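Esterase (Rhizomucor miehei, PDB 4WY5) probably hydrolyses carboxylic ester bonds, as a fungal carboxylesterase with an alpha/beta hydrolase fold. Local coordinates at residues Glu50-Asp55 with Gly74-Ile79; Lys56-Glu59 with Thr64-Leu67; Phe85-Gly90 with Tyr97-Pro102; Ala125-Ala130 with Leu233-Ala238; Glu133-Ile138 with Ser171-Glu176. One frame throughout, in Å; residues are numbered along the deposited sequence.

Interaction 1. Residues Glu50-Asp55 with Gly74-Ile79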
# COMPACT_ATOMS: atom_id res chain seq x y z
N GLU A 50 -17.44 17.42 -8.81
CA GLU A 50 -18.55 18.22 -8.27
C GLU A 50 -19.01 17.62 -6.94
O GLU A 50 -18.90 16.42 -6.71
CB GLU A 50 -19.71 18.33 -9.28
CG GLU A 50 -20.47 17.03 -9.62
CD GLU A 50 -21.89 17.25 -10.24
OE1 GLU A 50 -22.53 18.29 -10.00
OE2 GLU A 50 -22.36 16.34 -10.96
N VAL A 51 -19.46 18.49 -6.04
CA VAL A 51 -19.81 18.08 -4.68
C VAL A 51 -20.93 18.99 -4.12
O VAL A 51 -21.13 20.10 -4.63
CB VAL A 51 -18.57 18.14 -3.72
CG1 VAL A 51 -18.96 17.78 -2.36
CG2 VAL A 51 -17.44 17.20 -4.14
N ILE A 52 -21.65 18.52 -3.10
CA ILE A 52 -22.58 19.36 -2.35
C ILE A 52 -22.00 19.70 -0.97
O ILE A 52 -21.87 18.83 -0.12
CB ILE A 52 -23.95 18.69 -2.17
CG1 ILE A 52 -24.56 18.36 -3.53
CG2 ILE A 52 -24.90 19.61 -1.41
CD1 ILE A 52 -25.56 17.29 -3.43
N GLU A 53 -21.67 20.97 -0.75
CA GLU A 53 -20.96 21.43 0.45
C GLU A 53 -21.84 22.33 1.34
O GLU A 53 -22.69 23.07 0.84
CB GLU A 53 -19.68 22.19 0.03
CG GLU A 53 -18.97 22.94 1.16
CD GLU A 53 -17.70 23.66 0.72
OE1 GLU A 53 -17.49 24.81 1.17
OE2 GLU A 53 -16.91 23.09 -0.07
N GLU A 54 -21.67 22.25 2.66
CA GLU A 54 -22.48 23.02 3.60
C GLU A 54 -21.74 23.31 4.90
O GLU A 54 -21.14 22.41 5.46
CB GLU A 54 -23.78 22.25 3.89
CG GLU A 54 -24.61 22.82 5.01
CD GLU A 54 -25.86 22.00 5.27
OE1 GLU A 54 -25.93 20.82 4.83
OE2 GLU A 54 -26.77 22.53 5.94
N ASP A 55 -21.77 24.56 5.38
CA ASP A 55 -21.10 24.94 6.64
C ASP A 55 -22.10 25.14 7.80
O ASP A 55 -23.18 25.71 7.60
CB ASP A 55 -20.26 26.21 6.45
CG ASP A 55 -18.95 25.95 5.67
OD1 ASP A 55 -18.63 24.77 5.42
OD2 ASP A 55 -18.24 26.92 5.32
N GLY A 74 -26.50 13.78 -5.92
CA GLY A 74 -27.50 12.76 -6.17
C GLY A 74 -27.64 11.74 -5.04
O GLY A 74 -28.25 10.69 -5.22
N THR A 75 -27.07 12.06 -3.87
CA THR A 75 -27.11 11.15 -2.72
C THR A 75 -27.77 11.77 -1.50
O THR A 75 -27.74 11.18 -0.40
CB THR A 75 -25.68 10.70 -2.29
OG1 THR A 75 -24.97 11.82 -1.73
CG2 THR A 75 -24.91 10.11 -3.47
N GLU A 76 -28.36 12.96 -1.68
CA GLU A 76 -28.95 13.71 -0.56
C GLU A 76 -30.00 12.90 0.19
O GLU A 76 -30.07 12.98 1.42
CB GLU A 76 -29.57 15.02 -1.06
CG GLU A 76 -28.61 16.01 -1.75
CD GLU A 76 -28.58 15.84 -3.27
OE1 GLU A 76 -28.58 14.68 -3.75
OE2 GLU A 76 -28.58 16.87 -3.99
N ASP A 77 -30.78 12.09 -0.54
CA ASP A 77 -31.87 11.27 0.04
C ASP A 77 -31.42 9.87 0.47
O ASP A 77 -32.18 9.12 1.08
CB ASP A 77 -33.02 11.11 -0.96
CG ASP A 77 -33.84 12.39 -1.15
OD1 ASP A 77 -33.50 13.44 -0.55
OD2 ASP A 77 -34.82 12.33 -1.92
N GLN A 78 -30.19 9.50 0.10
CA GLN A 78 -29.61 8.22 0.50
C GLN A 78 -28.82 8.31 1.81
O GLN A 78 -28.13 9.30 2.07
CB GLN A 78 -28.72 7.67 -0.63
CG GLN A 78 -29.47 7.46 -1.96
CD GLN A 78 -28.54 7.12 -3.13
OE1 GLN A 78 -27.39 7.55 -3.18
NE2 GLN A 78 -29.06 6.35 -4.09
N ILE A 79 -28.90 7.25 2.62
CA ILE A 79 -28.19 7.18 3.89
C ILE A 79 -26.76 6.64 3.69
O ILE A 79 -26.57 5.55 3.15
CB ILE A 79 -28.93 6.28 4.89
CG1 ILE A 79 -30.33 6.84 5.15
CG2 ILE A 79 -28.16 6.18 6.20
CD1 ILE A 79 -31.13 6.02 6.14
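I52 and E76 carry this contact, and they meet through one methyl group. The apolar part is CD1 of I52 set against the end of the glutamate side chain. I52 CD1 lies 3.7 Å from E76 CG and 3.4 Å from E76 CD. The two side chains cross at about a right angle. E76 reaches the methyl because its chain is bent at chi2 (93°), which swings the carboxylate toward the strand. The mixed part, I52 CD1 to E76 OE2 at 3.1 Å, is unusually short for carbon and oxygen, so its exact value is doubtful.

Hydrogen bonds hold each side separately. Q78 N bonds to T75 O at 3.0 Å and closes a type I beta turn from T75 to Q78. I52 is paired through its backbone with R71 on strand 63-71. E76 O receives a bond from N149 ND2, which ties the turn to another loop.

The contact places the loop between strands 63-71 and 80-86 beside the start of edge strand 52-60. It is small and lies at the surface. A methyl against a carboxylate gives little specific attraction, so the loop's position probably owes more to its own turn and to its bonds with other loops.

Interaction 2. Residues Lys56-Glu59 with Thr64-Leu67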
# COMPACT_ATOMS: atom_id res chain seq x y z
N LYS A 56 -21.73 24.69 9.00
CA LYS A 56 -22.60 24.73 10.18
C LYS A 56 -21.82 25.11 11.45
O LYS A 56 -20.63 24.78 11.59
CB LYS A 56 -23.30 23.38 10.38
CG LYS A 56 -24.30 23.00 9.29
CD LYS A 56 -25.04 21.70 9.63
CE LYS A 56 -26.08 21.89 10.71
NZ LYS A 56 -27.17 22.80 10.26
N VAL A 57 -22.49 25.79 12.38
CA VAL A 57 -21.90 26.24 13.63
C VAL A 57 -22.74 25.73 14.81
O VAL A 57 -23.92 26.05 14.91
CB VAL A 57 -21.82 27.79 13.68
CG1 VAL A 57 -21.30 28.28 15.04
CG2 VAL A 57 -20.97 28.31 12.53
N VAL A 58 -22.14 24.93 15.69
CA VAL A 58 -22.92 24.16 16.67
C VAL A 58 -22.31 24.11 18.06
O VAL A 58 -21.17 24.52 18.27
CB VAL A 58 -23.12 22.69 16.21
CG1 VAL A 58 -23.87 22.62 14.89
CG2 VAL A 58 -21.78 21.98 16.11
N GLU A 59 -23.08 23.57 19.01
CA GLU A 59 -22.65 23.43 20.39
C GLU A 59 -22.68 21.95 20.80
O GLU A 59 -23.57 21.20 20.39
CB GLU A 59 -23.52 24.28 21.32
CG GLU A 59 -23.11 24.20 22.79
CD GLU A 59 -23.73 25.30 23.63
OE1 GLU A 59 -24.74 25.90 23.20
OE2 GLU A 59 -23.21 25.55 24.74
N THR A 64 -18.09 25.24 21.39
CA THR A 64 -18.70 25.70 20.15
C THR A 64 -17.78 25.32 18.99
O THR A 64 -16.57 25.55 19.04
CB THR A 64 -18.97 27.23 20.16
OG1 THR A 64 -17.74 27.96 20.27
CG2 THR A 64 -19.89 27.60 21.34
N LEU A 65 -18.36 24.70 17.97
CA LEU A 65 -17.61 24.13 16.87
C LEU A 65 -18.01 24.72 15.53
O LEU A 65 -19.15 25.17 15.35
CB LEU A 65 -17.82 22.61 16.82
CG LEU A 65 -17.60 21.82 18.11
CD1 LEU A 65 -18.13 20.42 17.93
CD2 LEU A 65 -16.11 21.77 18.42
N LYS A 66 -17.07 24.69 14.58
CA LYS A 66 -17.38 24.99 13.19
C LYS A 66 -17.08 23.76 12.33
O LYS A 66 -15.98 23.20 12.41
CB LYS A 66 -16.58 26.20 12.69
CG LYS A 66 -17.11 26.79 11.37
CD LYS A 66 -16.19 27.90 10.90
CE LYS A 66 -15.68 28.68 12.11
NZ LYS A 66 -14.49 29.53 11.79
N LEU A 67 -18.05 23.35 11.52
CA LEU A 67 -17.94 22.13 10.72
C LEU A 67 -18.23 22.39 9.24
O LEU A 67 -18.97 23.31 8.89
CB LEU A 67 -18.91 21.06 11.23
CG LEU A 67 -18.89 20.67 12.71
CD1 LEU A 67 -19.93 19.62 13.00
CD2 LEU A 67 -17.52 20.21 13.13
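V58 and L65 face each other in the antiparallel pairing of the two outer strands at one side of the sheet, with their side chains crossing obliquely. V58 CG2 touches L65 CB at 4.1 Å. Chi1 of -60° puts CG1 anti to the carbonyl carbon and leaves CG2 between the backbone N and the carbonyl carbon, turned to the partner strand. The same methyl also reaches along the neighbouring strand, where L67 CD1 is 4.3 Å away. K56 starts on their face too, but its amine leads away from the partner strand.

V57, E59, T64 and K66 point to the other face, where contacts are thinner. V57 CG2 comes no closer than 4.3 Å to K66 CG, and the lysine chain bends away at chi3.

The backbones hold the register. K56 pairs with L67 and V58 with L65, each a hydrogen-bonded pair with two bonds. L65 N to V58 O is 2.8 Å, at 170°. L67 N to K56 O is 3.0 Å and nearly straight at the carbonyl. V57 CA approaches L65 O at 3.4 Å, a CA-H...O contact.

This is the beta hairpin of strands 52-60 and 63-71. W140 of helix 129-143 packs on V58 and L67. The chemistry is two-sided: backbone bonds fix the pairing, while the V58, L65 and L67 side supplies an apolar surface for the helix.

Interaction 3. Residues Phe85-Gly90 with Tyr97-Pro102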
# COMPACT_ATOMS: atom_id res chain seq x y z
N PHE A 85 -12.76 13.96 9.01
CA PHE A 85 -11.46 14.31 8.43
C PHE A 85 -10.74 15.47 9.15
O PHE A 85 -11.28 16.57 9.32
CB PHE A 85 -11.61 14.66 6.94
CG PHE A 85 -10.30 14.74 6.21
CD1 PHE A 85 -9.75 13.61 5.63
CD2 PHE A 85 -9.59 15.93 6.15
CE1 PHE A 85 -8.54 13.67 4.98
CE2 PHE A 85 -8.37 16.00 5.51
CZ PHE A 85 -7.85 14.86 4.92
N LEU A 86 -9.49 15.20 9.54
CA LEU A 86 -8.68 16.11 10.34
C LEU A 86 -7.45 16.54 9.55
O LEU A 86 -6.54 15.73 9.32
CB LEU A 86 -8.26 15.40 11.62
CG LEU A 86 -9.45 14.69 12.27
CD1 LEU A 86 -9.04 13.80 13.46
CD2 LEU A 86 -10.49 15.73 12.71
N HIS A 87 -7.40 17.81 9.15
CA HIS A 87 -6.34 18.29 8.24
C HIS A 87 -4.99 18.56 8.92
O HIS A 87 -4.93 18.90 10.09
CB HIS A 87 -6.80 19.57 7.53
CG HIS A 87 -6.83 20.78 8.42
ND1 HIS A 87 -5.71 21.55 8.67
CD2 HIS A 87 -7.84 21.36 9.11
CE1 HIS A 87 -6.03 22.54 9.49
NE2 HIS A 87 -7.32 22.45 9.76
N GLY A 88 -3.92 18.47 8.14
CA GLY A 88 -2.58 18.80 8.61
C GLY A 88 -2.21 20.29 8.49
O GLY A 88 -3.07 21.13 8.20
N GLY A 89 -0.94 20.60 8.73
CA GLY A 89 -0.47 21.98 8.72
C GLY A 89 0.37 22.35 9.94
O GLY A 89 0.52 23.53 10.26
N GLY A 90 0.89 21.34 10.63
CA GLY A 90 1.82 21.56 11.73
C GLY A 90 1.17 22.04 13.02
O GLY A 90 1.88 22.43 13.97
N TYR A 97 -9.72 25.09 2.39
CA TYR A 97 -9.24 25.49 1.07
C TYR A 97 -7.91 24.84 0.74
O TYR A 97 -7.68 24.50 -0.41
CB TYR A 97 -9.10 27.02 0.98
CG TYR A 97 -10.40 27.74 1.24
CD1 TYR A 97 -11.41 27.77 0.27
CD2 TYR A 97 -10.63 28.38 2.45
CE1 TYR A 97 -12.61 28.43 0.50
CE2 TYR A 97 -11.84 29.03 2.70
CZ TYR A 97 -12.82 29.05 1.71
OH TYR A 97 -14.01 29.70 1.94
N THR A 98 -7.05 24.64 1.74
CA THR A 98 -5.74 24.04 1.51
C THR A 98 -5.85 22.53 1.22
O THR A 98 -5.04 21.98 0.48
CB THR A 98 -4.77 24.27 2.71
OG1 THR A 98 -5.31 23.67 3.90
CG2 THR A 98 -4.56 25.76 2.97
N HIS A 99 -6.87 21.87 1.77
CA HIS A 99 -6.99 20.42 1.64
C HIS A 99 -8.13 20.00 0.71
O HIS A 99 -8.63 18.86 0.78
CB HIS A 99 -7.17 19.78 3.02
CG HIS A 99 -5.90 19.70 3.81
ND1 HIS A 99 -5.26 20.82 4.31
CD2 HIS A 99 -5.13 18.63 4.18
CE1 HIS A 99 -4.16 20.44 4.95
NE2 HIS A 99 -4.06 19.13 4.88
N ILE A 100 -8.52 20.89 -0.19
CA ILE A 100 -9.73 20.70 -0.97
C ILE A 100 -9.63 19.50 -1.93
O ILE A 100 -10.65 18.86 -2.23
CB ILE A 100 -10.10 22.01 -1.74
CG1 ILE A 100 -11.53 21.90 -2.31
CG2 ILE A 100 -9.10 22.32 -2.86
CD1 ILE A 100 -11.98 23.11 -3.10
N LYS A 101 -8.43 19.17 -2.40
CA LYS A 101 -8.30 18.08 -3.38
C LYS A 101 -8.44 16.68 -2.74
O LYS A 101 -9.28 15.89 -3.19
CB LYS A 101 -6.97 18.23 -4.16
CG LYS A 101 -6.64 17.09 -5.11
CD LYS A 101 -7.61 17.04 -6.27
CE LYS A 101 -7.20 16.00 -7.34
NZ LYS A 101 -8.27 15.81 -8.37
N PRO A 102 -7.67 16.35 -1.68
CA PRO A 102 -7.91 15.01 -1.09
C PRO A 102 -9.30 14.82 -0.44
O PRO A 102 -9.82 13.70 -0.48
CB PRO A 102 -6.82 14.87 -0.03
CG PRO A 102 -6.39 16.28 0.28
CD PRO A 102 -6.54 17.03 -1.02
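H99 lays its ring against CB of H87 and the backbone of G88. From CB the side chain turns with CG anti to the carbonyl carbon (chi1 -76°), which carries the imidazole toward segment 85-90. CG lies 3.8 Å from H87 CB. That carbon stands over the middle of the ring, 2° off the normal, as a CH-pi contact. The two imidazoles themselves meet obliquely, with their planes at 53°.

On one branch, H99 ND1 shares a hydrogen bond with T98 OG1 at 2.9 Å. The hydroxyl lies in the ring plane, which helps fix the ring's rotation. Beyond ND1, H99 CE1 approaches G88 O at 3.5 Å. On the other branch, H99 CD2 sits at the edge of the F85 ring, 4.4 Å from F85 CE2. At the tip, H99 NE2 lies 3.3 Å from G88 N and is hydrogen-bonded to D160 OD1.

H87 turns its own ring elsewhere. Its ND1 donates to G88 O at 2.7 Å, and its ring stacks with Y119.

H99 is the N-cap residue of helix 100-110, so the contact ties strand 80-86 and the loop after it to the helix that follows in a beta-alpha-beta unit. The sequence HGGG at 87-90 matches the HGG(G) motif of hormone-sensitive-lipase-like esterases, whose glycines form the oxyanion hole. The bond between H99 and D160, next to the probable nucleophile S161, is consistent with that site.

Interaction 4. Residues Ala125-Ala130 with Leu233-Ala238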
# COMPACT_ATOMS: atom_id res chain seq x y z
N ALA A 125 -4.18 28.55 20.41
CA ALA A 125 -4.65 27.48 21.27
C ALA A 125 -3.53 26.47 21.39
O ALA A 125 -2.68 26.39 20.50
CB ALA A 125 -5.92 26.83 20.69
N LYS A 126 -3.50 25.70 22.48
CA LYS A 126 -2.48 24.67 22.67
C LYS A 126 -3.07 23.32 23.09
O LYS A 126 -4.28 23.20 23.31
CB LYS A 126 -1.43 25.16 23.68
CG LYS A 126 -0.42 26.10 23.05
CD LYS A 126 0.38 26.89 24.07
CE LYS A 126 1.27 27.93 23.39
NZ LYS A 126 2.47 27.30 22.73
N PHE A 127 -2.20 22.31 23.16
CA PHE A 127 -2.59 20.99 23.64
C PHE A 127 -3.28 21.14 24.99
O PHE A 127 -2.75 21.83 25.87
CB PHE A 127 -1.34 20.08 23.76
CG PHE A 127 -1.61 18.74 24.39
CD1 PHE A 127 -1.98 17.65 23.61
CD2 PHE A 127 -1.48 18.57 25.77
CE1 PHE A 127 -2.22 16.41 24.19
CE2 PHE A 127 -1.72 17.34 26.36
CZ PHE A 127 -2.10 16.25 25.57
N PRO A 128 -4.44 20.48 25.18
CA PRO A 128 -5.11 19.55 24.26
C PRO A 128 -6.45 20.02 23.70
O PRO A 128 -7.35 19.19 23.55
CB PRO A 128 -5.35 18.33 25.16
CG PRO A 128 -5.74 18.99 26.48
CD PRO A 128 -4.97 20.33 26.55
N THR A 129 -6.58 21.31 23.40
CA THR A 129 -7.87 21.88 23.00
C THR A 129 -8.48 21.17 21.78
O THR A 129 -9.65 20.76 21.82
CB THR A 129 -7.73 23.39 22.70
OG1 THR A 129 -7.17 24.06 23.83
CG2 THR A 129 -9.08 24.01 22.35
N ALA A 130 -7.70 21.00 20.72
CA ALA A 130 -8.21 20.39 19.48
C ALA A 130 -8.69 18.96 19.67
O ALA A 130 -9.71 18.58 19.11
CB ALA A 130 -7.16 20.45 18.37
N LEU A 233 6.31 17.34 29.85
CA LEU A 233 4.87 17.11 29.71
C LEU A 233 4.51 15.65 30.02
O LEU A 233 3.54 15.38 30.73
CB LEU A 233 4.41 17.51 28.31
CG LEU A 233 2.96 18.01 28.21
CD1 LEU A 233 2.70 19.07 29.25
CD2 LEU A 233 2.70 18.56 26.81
N ASN A 234 5.28 14.71 29.47
CA ASN A 234 5.13 13.28 29.78
C ASN A 234 3.69 12.76 29.58
O ASN A 234 3.17 12.01 30.41
CB ASN A 234 5.58 13.02 31.23
CG ASN A 234 5.98 11.57 31.47
OD1 ASN A 234 6.53 10.91 30.58
ND2 ASN A 234 5.71 11.07 32.68
N ASP A 235 3.07 13.14 28.46
CA ASP A 235 1.66 12.82 28.18
C ASP A 235 1.52 12.15 26.79
O ASP A 235 1.80 12.80 25.78
CB ASP A 235 0.83 14.11 28.24
CG ASP A 235 -0.68 13.87 28.33
OD1 ASP A 235 -1.14 12.78 27.92
OD2 ASP A 235 -1.40 14.78 28.80
N LYS A 236 1.07 10.89 26.76
CA LYS A 236 1.01 10.13 25.50
C LYS A 236 0.05 10.75 24.46
O LYS A 236 0.24 10.57 23.26
CB LYS A 236 0.62 8.66 25.71
CG LYS A 236 -0.85 8.35 25.96
CD LYS A 236 -1.24 8.57 27.40
CE LYS A 236 -2.74 8.49 27.60
NZ LYS A 236 -3.09 8.84 28.99
N LEU A 237 -0.97 11.48 24.93
CA LEU A 237 -1.89 12.12 24.00
C LEU A 237 -1.19 13.27 23.27
O LEU A 237 -1.59 13.65 22.16
CB LEU A 237 -3.12 12.63 24.74
CG LEU A 237 -4.02 11.60 25.43
CD1 LEU A 237 -5.16 12.30 26.19
CD2 LEU A 237 -4.57 10.57 24.44
N ALA A 238 -0.12 13.78 23.86
CA ALA A 238 0.70 14.79 23.20
C ALA A 238 1.76 14.12 22.32
O ALA A 238 1.92 14.47 21.14
CB ALA A 238 1.38 15.69 24.22
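F127 pushes its ring into the bend formed by L233-A238, and nearly all of the contact is made by that ring. The side chain has CG anti to the backbone N (chi1 173°), which extends the ring toward the other segment. The tight part is around CE1 and CZ. F127 CE1 lies 3.4 Å from A238 N, in among the backbone atoms of the L237-A238 peptide. A238 CB sits over one face of the ring, offset toward its rim, as a CH-pi contact 3.8 Å from the centroid. P128 CB covers the opposite face, so the ring is sandwiched. A cis peptide bond joins F127 to P128.

The rim of the ring is met in plane by two groups. L237 CB is 3.9 Å from F127 CZ. D235 OD2 is 3.6 Å from F127 CE2, with the carboxylate turned 84° to the ring. Such an edge approach puts the oxygen near the weakly positive ring hydrogens. The other oxygen of D235 serves its own segment: L237 N bonds to D235 OD1 at 3.3 Å, making an Asx turn.

The looser part is at L233, whose CD2 comes only to 4.3 Å from F127 CD2. The whole contact lies at the surface, and the residues that touch are all partly exposed.

F127 stands just before helix 129-143, with P128 as its N-cap. The partner segment follows helix 230-233 and leads toward helix 245-248. F127 also pairs through its backbone with Y225, at the end of helix 215-225, and its ring touches P227.

Interaction 5. Residues Glu133-Ile138 with Ser171-Glu176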
# COMPACT_ATOMS: atom_id res chain seq x y z
N GLU A 133 -12.04 19.22 21.06
CA GLU A 133 -13.01 19.66 20.07
C GLU A 133 -13.42 18.50 19.16
O GLU A 133 -14.59 18.33 18.82
CB GLU A 133 -12.45 20.82 19.23
CG GLU A 133 -12.45 22.16 19.95
CD GLU A 133 -11.59 23.23 19.29
OE1 GLU A 133 -10.72 22.88 18.47
OE2 GLU A 133 -11.77 24.43 19.62
N ILE A 134 -12.45 17.66 18.81
CA ILE A 134 -12.73 16.62 17.84
C ILE A 134 -13.58 15.54 18.51
O ILE A 134 -14.50 14.96 17.88
CB ILE A 134 -11.43 16.07 17.23
CG1 ILE A 134 -10.72 17.20 16.47
CG2 ILE A 134 -11.72 14.89 16.33
CD1 ILE A 134 -9.33 16.90 16.06
N TYR A 135 -13.33 15.31 19.80
CA TYR A 135 -14.18 14.39 20.55
C TYR A 135 -15.62 14.93 20.61
O TYR A 135 -16.59 14.19 20.41
CB TYR A 135 -13.62 14.16 21.97
CG TYR A 135 -14.54 13.34 22.87
CD1 TYR A 135 -14.70 11.97 22.68
CD2 TYR A 135 -15.26 13.95 23.90
CE1 TYR A 135 -15.55 11.22 23.51
CE2 TYR A 135 -16.10 13.22 24.73
CZ TYR A 135 -16.24 11.86 24.53
OH TYR A 135 -17.07 11.14 25.35
N ALA A 136 -15.75 16.24 20.84
CA ALA A 136 -17.07 16.86 20.91
C ALA A 136 -17.80 16.84 19.57
O ALA A 136 -19.02 16.70 19.52
CB ALA A 136 -16.95 18.28 21.42
N ALA A 137 -17.06 16.95 18.47
CA ALA A 137 -17.70 16.89 17.16
C ALA A 137 -18.21 15.48 16.87
O ALA A 137 -19.30 15.31 16.31
CB ALA A 137 -16.75 17.35 16.07
N ILE A 138 -17.45 14.48 17.28
CA ILE A 138 -17.88 13.09 17.11
C ILE A 138 -19.20 12.84 17.86
O ILE A 138 -20.09 12.17 17.34
CB ILE A 138 -16.80 12.10 17.59
CG1 ILE A 138 -15.60 12.11 16.63
CG2 ILE A 138 -17.37 10.69 17.69
CD1 ILE A 138 -14.42 11.20 17.04
N SER A 171 -8.52 8.73 19.24
CA SER A 171 -8.97 7.34 19.37
C SER A 171 -8.71 6.82 20.79
O SER A 171 -9.50 6.05 21.34
CB SER A 171 -8.28 6.42 18.34
OG SER A 171 -8.57 6.80 17.01
N ILE A 172 -7.62 7.28 21.41
CA ILE A 172 -7.29 6.86 22.77
C ILE A 172 -8.17 7.61 23.77
O ILE A 172 -8.74 7.00 24.70
CB ILE A 172 -5.80 7.10 23.10
CG1 ILE A 172 -4.90 6.27 22.18
CG2 ILE A 172 -5.51 6.80 24.59
CD1 ILE A 172 -3.40 6.55 22.33
N TYR A 173 -8.29 8.92 23.57
CA TYR A 173 -9.15 9.77 24.40
C TYR A 173 -10.59 9.25 24.49
O TYR A 173 -11.14 9.13 25.58
CB TYR A 173 -9.13 11.20 23.85
CG TYR A 173 -9.87 12.23 24.65
CD1 TYR A 173 -11.20 12.51 24.39
CD2 TYR A 173 -9.23 12.96 25.65
CE1 TYR A 173 -11.88 13.47 25.11
CE2 TYR A 173 -9.91 13.92 26.38
CZ TYR A 173 -11.24 14.17 26.10
OH TYR A 173 -11.93 15.12 26.80
N ALA A 174 -11.18 8.89 23.34
CA ALA A 174 -12.57 8.44 23.31
C ALA A 174 -12.74 7.15 24.11
O ALA A 174 -13.79 6.92 24.73
CB ALA A 174 -13.04 8.24 21.87
N LYS A 175 -11.73 6.29 24.06
CA LYS A 175 -11.74 5.04 24.81
C LYS A 175 -11.71 5.28 26.33
O LYS A 175 -12.35 4.56 27.09
CB LYS A 175 -10.57 4.15 24.40
CG LYS A 175 -10.54 2.80 25.10
CD LYS A 175 -9.25 2.06 24.80
CE LYS A 175 -8.09 2.63 25.61
NZ LYS A 175 -6.92 1.71 25.65
N GLU A 176 -10.95 6.29 26.75
CA GLU A 176 -10.78 6.60 28.18
C GLU A 176 -12.04 7.26 28.76
O GLU A 176 -12.21 7.33 29.98
CB GLU A 176 -9.56 7.52 28.40
CG GLU A 176 -8.23 6.89 27.99
CD GLU A 176 -7.01 7.73 28.34
OE1 GLU A 176 -7.14 8.97 28.46
OE2 GLU A 176 -5.91 7.15 28.47
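Y135 and Y173 meet edge to face between two helices. Both side chains take the same first torsion, with CG anti to the backbone N: chi1 is 173° in Y135 and -175° in Y173. Each ring is therefore sent out from its own helix toward the other. The second torsions differ, and the ring planes end up 71° apart.

Y135 offers its face and Y173 its edge, with the centroids 5.2 Å apart. The touching edge is the CD1-CE1 side of Y173. Y173 CE1 comes down 3.5 Å from Y135 CG, near the root of the ring rather than over its middle. Y135 CB joins in, 3.7 Å from Y173 CE1. The side chains as a whole cross at about a right angle.

A174 fills in beside the pair. Its CB is 4.2 Å from Y135 CD1, and its CA is 4.1 Å from Y135 CE1. The small side chain is consistent with the close approach here, with the CA atoms of Y135 and A174 6.8 Å apart.

Neighbouring side chains continue the packing. Y135 also rests on V170 of helix 162-176, and Y173 reaches back to I131 and E132 of helix 129-143. The interface thus interlocks from both helices.

The segments meet through aromatic and apolar carbon alone. An edge-to-face pair of this kind sets weakly positive ring hydrogens against a pi face, a directional attraction that probably helps fix how the two rings are turned.

Interactions 3 and 5 are buried, interaction 2 is partly buried, and interactions 1 and 4 lie at the surface. Interactions 1 and 2 share strand 52-60, and 2 is nested within the loop closed by 1. Backbone bonds dominate in 2, while 1 is a single methyl beside a carboxylate. Interactions 4 and 5 share helix 129-143, and both are built on aromatic rings. They touch where L237 packs on I172 and Y173. L65 of interaction 2 packs on A137 of segment 133-138, joining hairpin to helix. Interaction 3 lies nearest the chain centre; there an imidazole packs over a CH group while its nitrogens are engaged by T98 and D160. Its L86 touches I134 of segment 133-138.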